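Local coordinates for protein polysaccharide Lyase Family 6 (Bacteroides cellulosilyticus, PDB 6QPS) that probably cleaves alginate as a calcium-binding polysaccharide lyase of family 6 that is specific for mannuronic acid, at residues Pro32-Leu37 / Val49-Gly54; Asp115-Gln120 / Cys130-Cys135; Gly241-Ile246 / Gly292-Asn297; Thr281-Asn286 / Glu439-Cys444; Pro383-Val388 / Asn402-Ser407. All blocks are in the same frame, centred on the assembly; numbering follows the deposited sequence.

Contact 1: Pro32-Leu37 / Val49-Gly54; sequences PAMKQL and VVLKDG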
# COMPACT_ATOMS: atom_id res chain seq x y z
N PRO A 32 10.63 -26.48 20.23
CA PRO A 32 9.43 -26.89 20.96
C PRO A 32 9.17 -26.04 22.19
O PRO A 32 8.05 -25.54 22.37
CB PRO A 32 9.69 -28.37 21.30
CG PRO A 32 10.64 -28.83 20.23
CD PRO A 32 11.52 -27.64 19.92
N ALA A 33 10.18 -25.83 23.05
CA ALA A 33 9.99 -25.03 24.25
C ALA A 33 9.72 -23.57 23.91
O ALA A 33 8.97 -22.90 24.62
CB ALA A 33 11.23 -25.13 25.15
N MET A 34 10.32 -23.07 22.83
CA MET A 34 10.08 -21.70 22.41
C MET A 34 8.62 -21.51 22.02
O MET A 34 7.96 -20.56 22.48
CB MET A 34 10.99 -21.35 21.23
CG MET A 34 10.87 -19.92 20.71
SD MET A 34 11.71 -19.67 19.12
CE MET A 34 10.53 -20.42 17.99
N LYS A 35 8.10 -22.40 21.16
CA LYS A 35 6.70 -22.31 20.75
C LYS A 35 5.76 -22.42 21.95
O LYS A 35 4.76 -21.71 22.03
CB LYS A 35 6.40 -23.42 19.75
CG LYS A 35 7.10 -23.27 18.41
CD LYS A 35 7.02 -24.52 17.55
CE LYS A 35 5.60 -25.01 17.34
NZ LYS A 35 5.55 -26.20 16.43
N GLN A 36 6.08 -23.29 22.91
CA GLN A 36 5.17 -23.47 24.04
C GLN A 36 5.07 -22.19 24.86
O GLN A 36 3.97 -21.79 25.26
CB GLN A 36 5.64 -24.61 24.92
CG GLN A 36 5.32 -25.95 24.37
CD GLN A 36 6.43 -26.94 24.65
OE1 GLN A 36 7.24 -26.74 25.55
NE2 GLN A 36 6.48 -28.02 23.89
N LEU A 37 6.20 -21.53 25.11
CA LEU A 37 6.19 -20.33 25.93
C LEU A 37 5.48 -19.19 25.21
O LEU A 37 4.65 -18.48 25.80
CB LEU A 37 7.61 -19.92 26.30
CG LEU A 37 7.74 -18.63 27.10
CD1 LEU A 37 6.98 -18.69 28.41
CD2 LEU A 37 9.24 -18.37 27.37
N VAL A 49 11.24 -12.97 24.75
CA VAL A 49 11.68 -14.25 24.20
C VAL A 49 12.78 -13.93 23.19
O VAL A 49 12.53 -13.24 22.20
CB VAL A 49 10.51 -14.99 23.53
CG1 VAL A 49 11.00 -16.22 22.79
CG2 VAL A 49 9.44 -15.36 24.59
N VAL A 50 13.99 -14.42 23.45
CA VAL A 50 15.20 -13.99 22.76
C VAL A 50 15.82 -15.19 22.05
O VAL A 50 16.11 -16.20 22.70
CB VAL A 50 16.22 -13.40 23.75
CG1 VAL A 50 17.49 -12.94 23.03
CG2 VAL A 50 15.61 -12.26 24.57
N LEU A 51 16.04 -15.06 20.75
CA LEU A 51 16.56 -16.15 19.92
C LEU A 51 18.04 -15.92 19.63
O LEU A 51 18.42 -14.92 19.01
CB LEU A 51 15.77 -16.24 18.62
CG LEU A 51 14.44 -16.99 18.68
CD1 LEU A 51 13.55 -16.48 19.80
CD2 LEU A 51 13.73 -16.92 17.34
N LYS A 52 18.88 -16.86 20.06
CA LYS A 52 20.30 -16.85 19.74
C LYS A 52 20.51 -17.03 18.24
O LYS A 52 19.63 -17.50 17.50
CB LYS A 52 21.02 -17.94 20.54
CG LYS A 52 20.92 -17.73 22.06
CD LYS A 52 21.88 -18.64 22.83
CE LYS A 52 23.31 -18.12 22.75
NZ LYS A 52 23.46 -16.81 23.45
N ASP A 53 21.69 -16.61 17.77
CA ASP A 53 22.01 -16.69 16.35
C ASP A 53 21.78 -18.10 15.83
O ASP A 53 22.25 -19.09 16.42
CB ASP A 53 23.48 -16.33 16.11
CG ASP A 53 23.86 -14.92 16.52
OD1 ASP A 53 23.01 -14.16 17.01
OD2 ASP A 53 25.05 -14.57 16.35
N GLY A 54 21.11 -18.20 14.69
CA GLY A 54 20.90 -19.49 14.05
C GLY A 54 19.67 -19.45 13.17
O GLY A 54 18.99 -18.44 13.06

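Contact 2: Asp115-Gln120 / Cys130-Cys135; sequences DMIDFQ and CRMTRC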
# COMPACT_ATOMS: atom_id res chain seq x y z
N ASP A 115 -2.28 -18.13 4.95
CA ASP A 115 -1.81 -16.95 5.67
C ASP A 115 -0.57 -17.28 6.48
O ASP A 115 -0.63 -18.08 7.42
CB ASP A 115 -2.93 -16.41 6.58
CG ASP A 115 -4.23 -16.22 5.83
OD1 ASP A 115 -4.22 -15.43 4.87
OD2 ASP A 115 -5.24 -16.88 6.18
N MET A 116 0.56 -16.65 6.15
CA MET A 116 1.80 -16.97 6.84
C MET A 116 1.83 -16.39 8.25
O MET A 116 2.09 -17.11 9.22
CB MET A 116 3.01 -16.51 6.03
CG MET A 116 4.32 -17.07 6.56
SD MET A 116 5.77 -16.67 5.55
CE MET A 116 6.01 -14.95 5.98
N ILE A 117 1.57 -15.08 8.37
CA ILE A 117 1.55 -14.35 9.65
C ILE A 117 0.20 -13.62 9.72
O ILE A 117 -0.13 -12.84 8.81
CB ILE A 117 2.70 -13.33 9.75
CG1 ILE A 117 4.06 -14.02 9.60
CG2 ILE A 117 2.61 -12.54 11.07
CD1 ILE A 117 5.24 -13.03 9.55
N ASP A 118 -0.56 -13.86 10.79
CA ASP A 118 -1.93 -13.35 10.93
C ASP A 118 -2.12 -12.81 12.34
O ASP A 118 -1.66 -13.43 13.31
CB ASP A 118 -2.93 -14.48 10.63
CG ASP A 118 -4.31 -14.00 10.24
OD1 ASP A 118 -4.56 -12.77 10.16
OD2 ASP A 118 -5.17 -14.89 10.03
N PHE A 119 -2.81 -11.68 12.45
CA PHE A 119 -3.05 -10.98 13.71
C PHE A 119 -4.40 -11.36 14.36
O PHE A 119 -5.08 -10.52 14.97
CB PHE A 119 -2.92 -9.46 13.50
CG PHE A 119 -1.47 -8.95 13.45
CD1 PHE A 119 -0.63 -9.25 12.37
CD2 PHE A 119 -0.94 -8.15 14.45
CE1 PHE A 119 0.68 -8.79 12.33
CE2 PHE A 119 0.38 -7.67 14.39
CZ PHE A 119 1.19 -8.02 13.33
N GLN A 120 -4.75 -12.64 14.26
CA GLN A 120 -5.95 -13.20 14.85
C GLN A 120 -5.65 -14.64 15.24
O GLN A 120 -4.93 -15.35 14.53
CB GLN A 120 -7.10 -13.16 13.83
CG GLN A 120 -8.40 -13.80 14.26
CD GLN A 120 -9.47 -13.75 13.18
OE1 GLN A 120 -10.50 -13.13 13.36
NE2 GLN A 120 -9.22 -14.43 12.07
N CYS A 130 -0.49 -4.29 18.98
CA CYS A 130 0.65 -5.15 18.69
C CYS A 130 1.45 -4.54 17.54
O CYS A 130 0.95 -3.70 16.79
CB CYS A 130 0.17 -6.56 18.34
SG CYS A 130 -0.56 -7.44 19.76
N ARG A 131 2.71 -4.95 17.42
CA ARG A 131 3.64 -4.26 16.53
C ARG A 131 4.66 -5.23 15.96
O ARG A 131 5.18 -6.09 16.68
CB ARG A 131 4.37 -3.16 17.30
CG ARG A 131 5.39 -2.37 16.49
CD ARG A 131 5.97 -1.26 17.36
NE ARG A 131 6.97 -0.49 16.65
CZ ARG A 131 7.85 0.32 17.22
NH1 ARG A 131 7.85 0.48 18.54
NH2 ARG A 131 8.73 0.98 16.48
N MET A 132 4.92 -5.12 14.66
CA MET A 132 6.04 -5.80 14.01
C MET A 132 6.99 -4.71 13.51
O MET A 132 6.59 -3.89 12.68
CB MET A 132 5.55 -6.69 12.87
CG MET A 132 6.64 -7.30 12.05
SD MET A 132 6.02 -8.03 10.49
CE MET A 132 4.97 -9.30 11.10
N THR A 133 8.22 -4.70 14.01
CA THR A 133 9.17 -3.62 13.73
C THR A 133 10.55 -4.19 13.40
O THR A 133 11.01 -5.15 14.03
CB THR A 133 9.20 -2.60 14.87
OG1 THR A 133 10.00 -1.49 14.47
CG2 THR A 133 9.78 -3.18 16.17
N ARG A 134 11.20 -3.59 12.40
CA ARG A 134 12.57 -3.96 12.05
C ARG A 134 12.70 -5.44 11.71
O ARG A 134 13.72 -6.06 12.00
CB ARG A 134 13.57 -3.58 13.14
CG ARG A 134 13.45 -2.15 13.61
CD ARG A 134 14.58 -1.77 14.57
NE ARG A 134 14.73 -2.70 15.69
CZ ARG A 134 14.16 -2.55 16.88
NH1 ARG A 134 13.37 -1.53 17.13
NH2 ARG A 134 14.39 -3.46 17.83
N CYS A 135 11.68 -5.98 11.05
CA CYS A 135 11.70 -7.36 10.57
C CYS A 135 11.83 -7.39 9.05
O CYS A 135 11.51 -6.42 8.36
CB CYS A 135 10.43 -8.11 10.99
SG CYS A 135 10.34 -8.41 12.77

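Contact 3: Gly241-Ile246 / Gly292-Asn297; sequences GENEII and GIRIIN. With CA (calcium ion), chain C.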
# COMPACT_ATOMS: atom_id res chain seq x y z
N GLY A 241 4.07 -6.38 -9.63
CA GLY A 241 3.32 -7.61 -9.82
C GLY A 241 2.10 -7.45 -10.71
O GLY A 241 1.75 -8.39 -11.44
N GLU A 242 1.41 -6.31 -10.61
CA GLU A 242 0.16 -6.06 -11.32
C GLU A 242 -0.14 -4.56 -11.25
O GLU A 242 0.60 -3.79 -10.64
CB GLU A 242 -0.99 -6.84 -10.70
CG GLU A 242 -1.23 -6.50 -9.22
CD GLU A 242 -2.70 -6.52 -8.89
OE1 GLU A 242 -3.37 -5.48 -9.06
OE2 GLU A 242 -3.18 -7.59 -8.46
N ASN A 243 -1.31 -4.17 -11.78
CA ASN A 243 -1.60 -2.76 -11.97
C ASN A 243 -1.94 -2.03 -10.67
O ASN A 243 -1.91 -0.79 -10.67
CB ASN A 243 -2.66 -2.53 -13.05
CG ASN A 243 -4.00 -3.12 -12.72
OD1 ASN A 243 -4.19 -3.75 -11.69
ND2 ASN A 243 -4.96 -2.92 -13.62
N GLU A 244 -2.22 -2.73 -9.57
CA GLU A 244 -2.43 -2.08 -8.27
C GLU A 244 -1.23 -2.37 -7.37
O GLU A 244 -1.04 -3.51 -6.92
CB GLU A 244 -3.69 -2.58 -7.57
CG GLU A 244 -4.98 -2.42 -8.33
CD GLU A 244 -6.14 -3.08 -7.62
OE1 GLU A 244 -6.09 -4.33 -7.47
OE2 GLU A 244 -7.08 -2.36 -7.19
N ILE A 245 -0.47 -1.32 -7.02
CA ILE A 245 0.50 -1.42 -5.93
C ILE A 245 -0.24 -1.46 -4.60
O ILE A 245 -0.07 -2.38 -3.78
CB ILE A 245 1.49 -0.24 -5.97
CG1 ILE A 245 2.22 -0.12 -7.31
CG2 ILE A 245 2.47 -0.36 -4.80
CD1 ILE A 245 2.92 1.22 -7.45
N ILE A 246 -1.10 -0.45 -4.38
CA ILE A 246 -2.00 -0.39 -3.24
C ILE A 246 -3.41 -0.38 -3.80
O ILE A 246 -3.75 0.48 -4.63
CB ILE A 246 -1.77 0.87 -2.39
CG1 ILE A 246 -0.31 0.98 -1.92
CG2 ILE A 246 -2.75 0.87 -1.21
CD1 ILE A 246 -0.06 2.24 -1.08
N GLY A 292 0.23 6.57 -11.64
CA GLY A 292 -0.01 7.45 -10.50
C GLY A 292 -1.26 7.07 -9.72
O GLY A 292 -1.28 6.00 -9.10
N ILE A 293 -2.32 7.88 -9.78
CA ILE A 293 -3.49 7.75 -8.90
C ILE A 293 -4.71 7.46 -9.75
O ILE A 293 -5.00 8.18 -10.71
CB ILE A 293 -3.70 9.01 -8.04
CG1 ILE A 293 -2.51 9.21 -7.11
CG2 ILE A 293 -4.98 8.91 -7.22
CD1 ILE A 293 -2.42 10.58 -6.42
N ARG A 294 -5.43 6.40 -9.40
CA ARG A 294 -6.67 6.01 -10.08
C ARG A 294 -7.85 6.25 -9.15
O ARG A 294 -7.88 5.74 -8.02
CB ARG A 294 -6.62 4.55 -10.51
CG ARG A 294 -7.81 4.03 -11.29
CD ARG A 294 -7.40 3.03 -12.37
NE ARG A 294 -6.73 1.83 -11.88
CZ ARG A 294 -7.34 0.66 -11.69
NH1 ARG A 294 -8.63 0.53 -11.91
NH2 ARG A 294 -6.64 -0.40 -11.29
N ILE A 295 -8.84 7.01 -9.63
CA ILE A 295 -10.00 7.46 -8.85
C ILE A 295 -11.28 6.81 -9.37
O ILE A 295 -11.66 7.00 -10.53
CB ILE A 295 -10.12 8.99 -8.89
CG1 ILE A 295 -8.88 9.65 -8.28
CG2 ILE A 295 -11.41 9.42 -8.19
CD1 ILE A 295 -8.65 9.34 -6.82
N ILE A 296 -11.92 6.02 -8.48
CA ILE A 296 -13.26 5.46 -8.56
C ILE A 296 -13.89 5.84 -7.21
O ILE A 296 -13.19 6.18 -6.26
CB ILE A 296 -13.20 3.92 -8.77
CG1 ILE A 296 -12.38 3.60 -10.03
CG2 ILE A 296 -14.57 3.24 -8.85
CD1 ILE A 296 -11.70 2.25 -9.97
N ASN A 297 -15.23 5.83 -7.13
CA ASN A 297 -15.95 6.10 -5.87
C ASN A 297 -15.88 7.57 -5.43
O ASN A 297 -15.44 8.43 -6.18
CB ASN A 297 -15.48 5.17 -4.75
CG ASN A 297 -15.22 3.76 -5.22
OD1 ASN A 297 -16.13 3.01 -5.42
ND2 ASN A 297 -13.95 3.42 -5.44
CA CA C . -5.54 -6.32 -8.49
O HOH W 1 -4.09 0.73 -11.84
O HOH W 2 -7.94 -6.64 -8.22
O HOH W 3 -6.06 -5.27 -10.66

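Contact 4: Thr281-Asn286 / Glu439-Cys444; sequences TFIGHN and ERIDAC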
# COMPACT_ATOMS: atom_id res chain seq x y z
N THR A 281 4.71 10.72 -3.71
CA THR A 281 5.63 11.00 -4.80
C THR A 281 5.82 9.73 -5.63
O THR A 281 6.03 8.65 -5.08
CB THR A 281 6.98 11.46 -4.22
OG1 THR A 281 6.78 12.55 -3.31
CG2 THR A 281 7.93 11.93 -5.33
N PHE A 282 5.76 9.90 -6.95
CA PHE A 282 5.89 8.80 -7.90
C PHE A 282 7.02 9.13 -8.86
O PHE A 282 6.97 10.16 -9.55
CB PHE A 282 4.60 8.53 -8.68
CG PHE A 282 3.37 8.26 -7.84
CD1 PHE A 282 2.74 9.27 -7.13
CD2 PHE A 282 2.78 7.00 -7.87
CE1 PHE A 282 1.58 9.02 -6.40
CE2 PHE A 282 1.63 6.74 -7.15
CZ PHE A 282 1.03 7.75 -6.41
N ILE A 283 8.04 8.27 -8.92
CA ILE A 283 9.20 8.44 -9.80
C ILE A 283 9.23 7.23 -10.74
O ILE A 283 9.73 6.16 -10.37
CB ILE A 283 10.50 8.55 -8.99
CG1 ILE A 283 10.42 9.71 -7.98
CG2 ILE A 283 11.73 8.68 -9.93
CD1 ILE A 283 10.38 11.10 -8.56
N GLY A 284 8.68 7.36 -11.94
CA GLY A 284 8.48 6.18 -12.77
C GLY A 284 9.63 5.83 -13.70
O GLY A 284 9.71 4.70 -14.17
N HIS A 285 10.51 6.78 -14.00
CA HIS A 285 11.61 6.56 -14.95
C HIS A 285 11.10 6.06 -16.31
O HIS A 285 11.83 5.38 -17.06
CB HIS A 285 12.72 5.65 -14.40
CG HIS A 285 13.63 6.35 -13.44
ND1 HIS A 285 14.36 5.68 -12.48
CD2 HIS A 285 13.95 7.66 -13.30
CE1 HIS A 285 15.06 6.55 -11.77
NE2 HIS A 285 14.85 7.75 -12.27
N ASN A 286 9.86 6.41 -16.64
CA ASN A 286 9.24 6.06 -17.93
C ASN A 286 9.17 4.55 -18.17
O ASN A 286 9.12 4.10 -19.31
CB ASN A 286 9.94 6.75 -19.11
CG ASN A 286 9.79 8.26 -19.08
OD1 ASN A 286 8.68 8.77 -18.95
ND2 ASN A 286 10.90 8.98 -19.14
N GLU A 439 13.87 16.93 -2.05
CA GLU A 439 13.34 17.01 -0.69
C GLU A 439 12.41 15.84 -0.39
O GLU A 439 12.47 15.25 0.70
CB GLU A 439 12.60 18.34 -0.48
CG GLU A 439 13.52 19.55 -0.41
CD GLU A 439 12.77 20.87 -0.42
OE1 GLU A 439 11.52 20.86 -0.39
OE2 GLU A 439 13.43 21.93 -0.49
N ARG A 440 11.53 15.51 -1.33
CA ARG A 440 10.56 14.44 -1.12
C ARG A 440 11.24 13.08 -0.98
O ARG A 440 10.93 12.30 -0.08
CB ARG A 440 9.56 14.41 -2.27
CG ARG A 440 8.58 15.57 -2.28
CD ARG A 440 7.83 15.63 -3.61
NE ARG A 440 6.79 16.65 -3.59
CZ ARG A 440 5.51 16.40 -3.33
NH1 ARG A 440 5.06 15.17 -3.10
NH2 ARG A 440 4.65 17.42 -3.32
N ILE A 441 12.20 12.79 -1.86
CA ILE A 441 12.91 11.52 -1.80
C ILE A 441 13.78 11.45 -0.54
O ILE A 441 13.76 10.45 0.19
CB ILE A 441 13.73 11.31 -3.08
CG1 ILE A 441 12.79 11.04 -4.26
CG2 ILE A 441 14.69 10.15 -2.91
CD1 ILE A 441 13.48 11.19 -5.63
N ASP A 442 14.54 12.51 -0.26
CA ASP A 442 15.36 12.54 0.95
C ASP A 442 14.51 12.25 2.18
O ASP A 442 14.92 11.50 3.08
CB ASP A 442 16.03 13.90 1.10
CG ASP A 442 17.23 14.09 0.16
OD1 ASP A 442 17.55 13.17 -0.62
OD2 ASP A 442 17.83 15.18 0.22
N ALA A 443 13.31 12.83 2.26
CA ALA A 443 12.49 12.63 3.45
C ALA A 443 12.01 11.19 3.59
O ALA A 443 11.75 10.74 4.71
CB ALA A 443 11.28 13.57 3.44
N CYS A 444 11.85 10.47 2.48
CA CYS A 444 11.30 9.12 2.56
C CYS A 444 12.35 8.03 2.73
O CYS A 444 12.07 7.00 3.37
CB CYS A 444 10.43 8.77 1.35
SG CYS A 444 9.24 7.43 1.63

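Contact 5: Pro383-Val388 / Asn402-Ser407; sequences PDLKIV and NEWAFS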
# COMPACT_ATOMS: atom_id res chain seq x y z
N PRO A 383 2.10 17.12 -24.13
CA PRO A 383 1.00 16.78 -23.21
C PRO A 383 0.23 15.54 -23.65
O PRO A 383 -0.02 15.31 -24.84
CB PRO A 383 0.12 18.03 -23.25
CG PRO A 383 0.34 18.60 -24.61
CD PRO A 383 1.77 18.28 -24.98
N ASP A 384 -0.17 14.76 -22.65
CA ASP A 384 -0.98 13.56 -22.81
C ASP A 384 -2.25 13.78 -22.00
O ASP A 384 -2.33 13.47 -20.80
CB ASP A 384 -0.21 12.32 -22.35
CG ASP A 384 -0.92 11.02 -22.72
OD1 ASP A 384 -2.07 11.06 -23.21
OD2 ASP A 384 -0.30 9.96 -22.52
N LEU A 385 -3.27 14.32 -22.67
CA LEU A 385 -4.55 14.64 -22.06
C LEU A 385 -5.62 13.90 -22.84
O LEU A 385 -5.75 14.11 -24.05
CB LEU A 385 -4.82 16.14 -22.13
CG LEU A 385 -6.23 16.60 -21.72
CD1 LEU A 385 -6.51 16.30 -20.29
CD2 LEU A 385 -6.39 18.10 -22.01
N LYS A 386 -6.37 13.04 -22.15
CA LYS A 386 -7.39 12.20 -22.76
C LYS A 386 -8.72 12.49 -22.07
O LYS A 386 -8.84 12.30 -20.86
CB LYS A 386 -7.04 10.71 -22.60
CG LYS A 386 -5.78 10.31 -23.19
CD LYS A 386 -6.14 10.48 -24.47
CE LYS A 386 -5.30 11.50 -24.99
NZ LYS A 386 -5.15 11.42 -26.25
N ILE A 387 -9.70 12.97 -22.83
CA ILE A 387 -11.04 13.22 -22.31
C ILE A 387 -12.02 12.37 -23.12
O ILE A 387 -12.05 12.45 -24.35
CB ILE A 387 -11.42 14.70 -22.39
CG1 ILE A 387 -10.48 15.54 -21.53
CG2 ILE A 387 -12.87 14.90 -21.96
CD1 ILE A 387 -10.41 16.99 -21.96
N VAL A 388 -12.82 11.58 -22.41
CA VAL A 388 -13.79 10.67 -23.01
C VAL A 388 -15.20 11.19 -22.74
O VAL A 388 -15.46 11.71 -21.65
CB VAL A 388 -13.61 9.26 -22.42
CG1 VAL A 388 -14.64 8.31 -22.97
CG2 VAL A 388 -12.20 8.76 -22.67
N ASN A 402 -5.19 26.00 -12.96
CA ASN A 402 -4.10 25.08 -13.21
C ASN A 402 -3.05 25.72 -14.12
O ASN A 402 -3.31 26.72 -14.79
CB ASN A 402 -4.64 23.79 -13.83
CG ASN A 402 -5.75 23.17 -13.00
OD1 ASN A 402 -5.50 22.54 -11.98
ND2 ASN A 402 -7.00 23.35 -13.44
N GLU A 403 -1.85 25.15 -14.12
CA GLU A 403 -0.74 25.62 -14.94
C GLU A 403 -0.38 24.57 -15.98
O GLU A 403 -0.40 23.37 -15.69
CB GLU A 403 0.45 25.98 -14.07
CG GLU A 403 0.25 27.29 -13.33
CD GLU A 403 1.43 27.69 -12.45
OE1 GLU A 403 2.33 26.85 -12.25
OE2 GLU A 403 1.43 28.83 -11.95
N TRP A 404 -0.03 25.05 -17.17
CA TRP A 404 0.22 24.21 -18.34
C TRP A 404 1.60 24.57 -18.87
O TRP A 404 1.82 25.69 -19.35
CB TRP A 404 -0.85 24.53 -19.38
CG TRP A 404 -0.75 23.83 -20.71
CD1 TRP A 404 0.10 24.13 -21.75
CD2 TRP A 404 -1.58 22.75 -21.17
NE1 TRP A 404 -0.13 23.27 -22.80
CE2 TRP A 404 -1.17 22.43 -22.48
CE3 TRP A 404 -2.64 22.03 -20.61
CZ2 TRP A 404 -1.76 21.42 -23.23
CZ3 TRP A 404 -3.23 21.02 -21.35
CH2 TRP A 404 -2.79 20.73 -22.65
N ALA A 405 2.55 23.64 -18.77
CA ALA A 405 3.95 23.93 -19.14
C ALA A 405 4.54 22.83 -20.03
O ALA A 405 5.10 21.84 -19.56
CB ALA A 405 4.80 24.18 -17.89
N PHE A 406 4.43 23.03 -21.35
CA PHE A 406 4.89 22.07 -22.35
C PHE A 406 5.71 22.80 -23.41
O PHE A 406 5.68 24.03 -23.53
CB PHE A 406 3.71 21.30 -22.95
CG PHE A 406 3.00 20.41 -21.95
CD1 PHE A 406 1.90 20.86 -21.23
CD2 PHE A 406 3.48 19.14 -21.70
CE1 PHE A 406 1.28 20.03 -20.31
CE2 PHE A 406 2.86 18.31 -20.79
CZ PHE A 406 1.77 18.74 -20.10
N SER A 407 6.46 22.01 -24.20
CA SER A 407 7.47 22.57 -25.10
C SER A 407 6.84 23.39 -26.21
O SER A 407 7.35 24.47 -26.55
CB SER A 407 8.31 21.45 -25.70
OG SER A 407 8.98 20.71 -24.70

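Contact 1: Pro32-Leu37 / Val49-Gly54
Met34 and Leu51 meet at about a right angle, the sulfur of the first seated against the branched end of the second. In the conformer considered here, Met34 SD lies 3.7 Å from Leu51 CD1 and 3.8 Å from Leu51 CD2, so it rests in the fork between the two methyls instead of on one of them. Met34 carries more of the buried surface than any other residue of the contact. Its CG stands anti to the backbone N (chi1 -178°), which sends the chain straight off helix 32-37 toward the strand before it bends at chi3. Because Met34 was modelled in two conformers, the exact seat of the sulfur is less certain than the contact itself. Nearer the backbone, Met34 CG reaches Val49 CG1 at 4.2 Å. The other methyl of that valine serves a different partner: Val49 CG2 lies 4.1 Å from Leu37 CD2, and these two side chains pass in opposite senses. The join is wholly apolar. The helix and strand 49-51 run nearly antiparallel (153°), with their axes 10.3 Å apart. Helix 31-40 follows strand 23-26 and covers the N-terminal end of the parallel beta-helix; Leu37 also packs on Tyr24 and Phe26 of that strand, Met34 on Leu59 of strand 54-67, and Val49 and Leu51 on Trp76 of strand 74-78.

Contact 2: Asp115-Gln120 / Cys130-Cys135
Phe119 reaches across the interior of the parallel beta-helix to Cys130 and Met132, joining two faces of the coil whose touching parts run 156° apart. From Phe119 CB, which heads toward the other segment, the chain places CG anti to the carbonyl carbon (chi1 -79°) and carries the ring inward edge first. The two sides of the ring then part company. Phe119 CE2 comes to 4.1 Å from Cys130 CB, while Phe119 CE1 faces the Met132 methyl, CE, at a looser 4.5 Å. Both partners sit near the plane of the ring, at its rim. Ile94 and Val157, on neighbouring strands, add further apolar contacts to the phenylalanine. Ile117, two residues earlier, points to the same side of the chain and meets Met132 tip to tip. The methionine, bent at chi3, turns its terminal methyl into the isoleucine, so that Met132 CE lies 4.0 Å from Ile117 CG2 and equally 4.0 Å from Ile117 CD1.

Contact 3: Gly241-Ile246 / Gly292-Asn297
Arg294 brings the NH2 end of its guanidinium up to the side chain of Glu244, a calcium ligand, but the two meet through carbon: Arg294 NH2 lies 3.9 Å from Glu244 CG. The side chains cross at about a right angle, and Glu244 OE2 is well out of the guanidinium plane, so their charges are neighbours without forming a salt bridge. Water 1 fills in here, accepting from Arg294 NH2 at 2.8 Å and donating to the backbone Asn243 O at 2.9 Å. This is the loose, wetter side of the contact, bordered by the exposed Asn243. The calcium side is tight. Glu242 binds the ion through both carboxylate oxygens, OE1 at 2.4 Å and OE2 at 2.7 Å, and Glu244 adds OE1 at 2.3 Å. With CG held between the backbone N and the carbonyl carbon (chi1 60°), Glu242 folds back far enough for its OE1 to accept also from Glu244 N, through the anti lone pair, at 3.0 Å. Glu244 OE2, turned from the metal, is taken by Ser247 OG. Asn210 and Glu213 complete the protein ligands, and two waters occupy the rest of the shell. On this beta-helix surface three carboxylates outweigh one calcium, and Arg294 NH2, 4.6 Å from Glu244 OE2, probably offsets part of the excess; the water positions may receive an acidic substrate group, as in chondroitinase B.

Contact 4: Thr281-Asn286 / Glu439-Cys444
Arg440 NH1 donates to Thr281 OG1 over 3.1 Å in a nearly straight bond (170° at the hydrogen), and the hydroxyl oxygen lies at the edge of the guanidinium, only 4° out of its plane. The arginine chain, extended from CG to NE, passes the threonine at a slant, with Arg440 CD 3.3 Å from Thr281 OG1. Its other nitrogens are engaged too: NE forms a salt bridge with Glu436, and NH2 donates to Asp304 O. Helix 433-445 is thereby laid on the outside of the parallel beta-helix, against strand 276-283, whose Thr281 and Ile283 face it while Phe282, between them, stacks on Phe260. A leucine in place of Arg440 would probably leave the Glu436 carboxylate without its charged mate and Thr281 OG1 and Asp304 O without their donor. Beyond this polar grip, Ile283 and Ile441 meet end to end, with Ile283 CG1 4.1 Å from Ile441 CD1.

Contact 5: Pro383-Val388 / Asn402-Ser407
Near the C-terminal end of the parallel beta-helix, Pro383 leads into strand 385-387 and lies on the ring of Phe406, which follows strand 402-405. Pro383 CB stands over the middle of that ring, 3.5 Å from its centroid and 7° off the normal, a well-centred CH-pi contact. The backbone joins in: Pro383 CA is 3.4 Å from Phe406 CE2, over the same aromatic face. Another corner of the proline is met by Trp404, as Pro383 CG reaches Trp404 CZ2 at 3.8 Å. Trp404 and Phe406, two residues apart, project to the same side of their chain, and Phe406 CD1 rests 3.5 Å above the indole plane, off-centre, near its border. With CG anti to the backbone N (chi1 177°), the tryptophan extends toward strand 385-387, and its far edge meets Leu385, whose CD2 lies 4.4 Å from Trp404 CZ3 near the plane of the ring. Strands 385-387 and 397-405 lie on different faces of the coil, and Phe378 of strand 371-379 enlarges the aromatic cluster between them by meeting both Trp404 and Phe406 edge-to-face. Replacing Phe406 by alanine removes the face on which Pro383 lies, which is likely to open a gap beside the proline and leave one side of the indole less covered. Trp404 NE1 bonds to Ser411 OG, and Val420 of helix 418-422 packs on Leu385.

In the fold
The contacts are strung along one parallel beta-helix. Contacts 1 and 5 lie toward its opposite ends, their centres about 59 Å apart, while contact 3 holds two of the four protein ligands of the calcium near the middle. Contact 2, inside the coil, is about 25 Å from contact 3 and about 17 Å from contact 1, centre to centre. Contacts 3 and 4 touch directly: Phe282 CE2 packs 3.6 Å from Gly292 O, so the metal-bearing surface and the strand covered by helix 433-445 are linked through the interior. In sequence, contact 5 falls between the two segments of contact 4, because the chain completes further coils before returning with that helix.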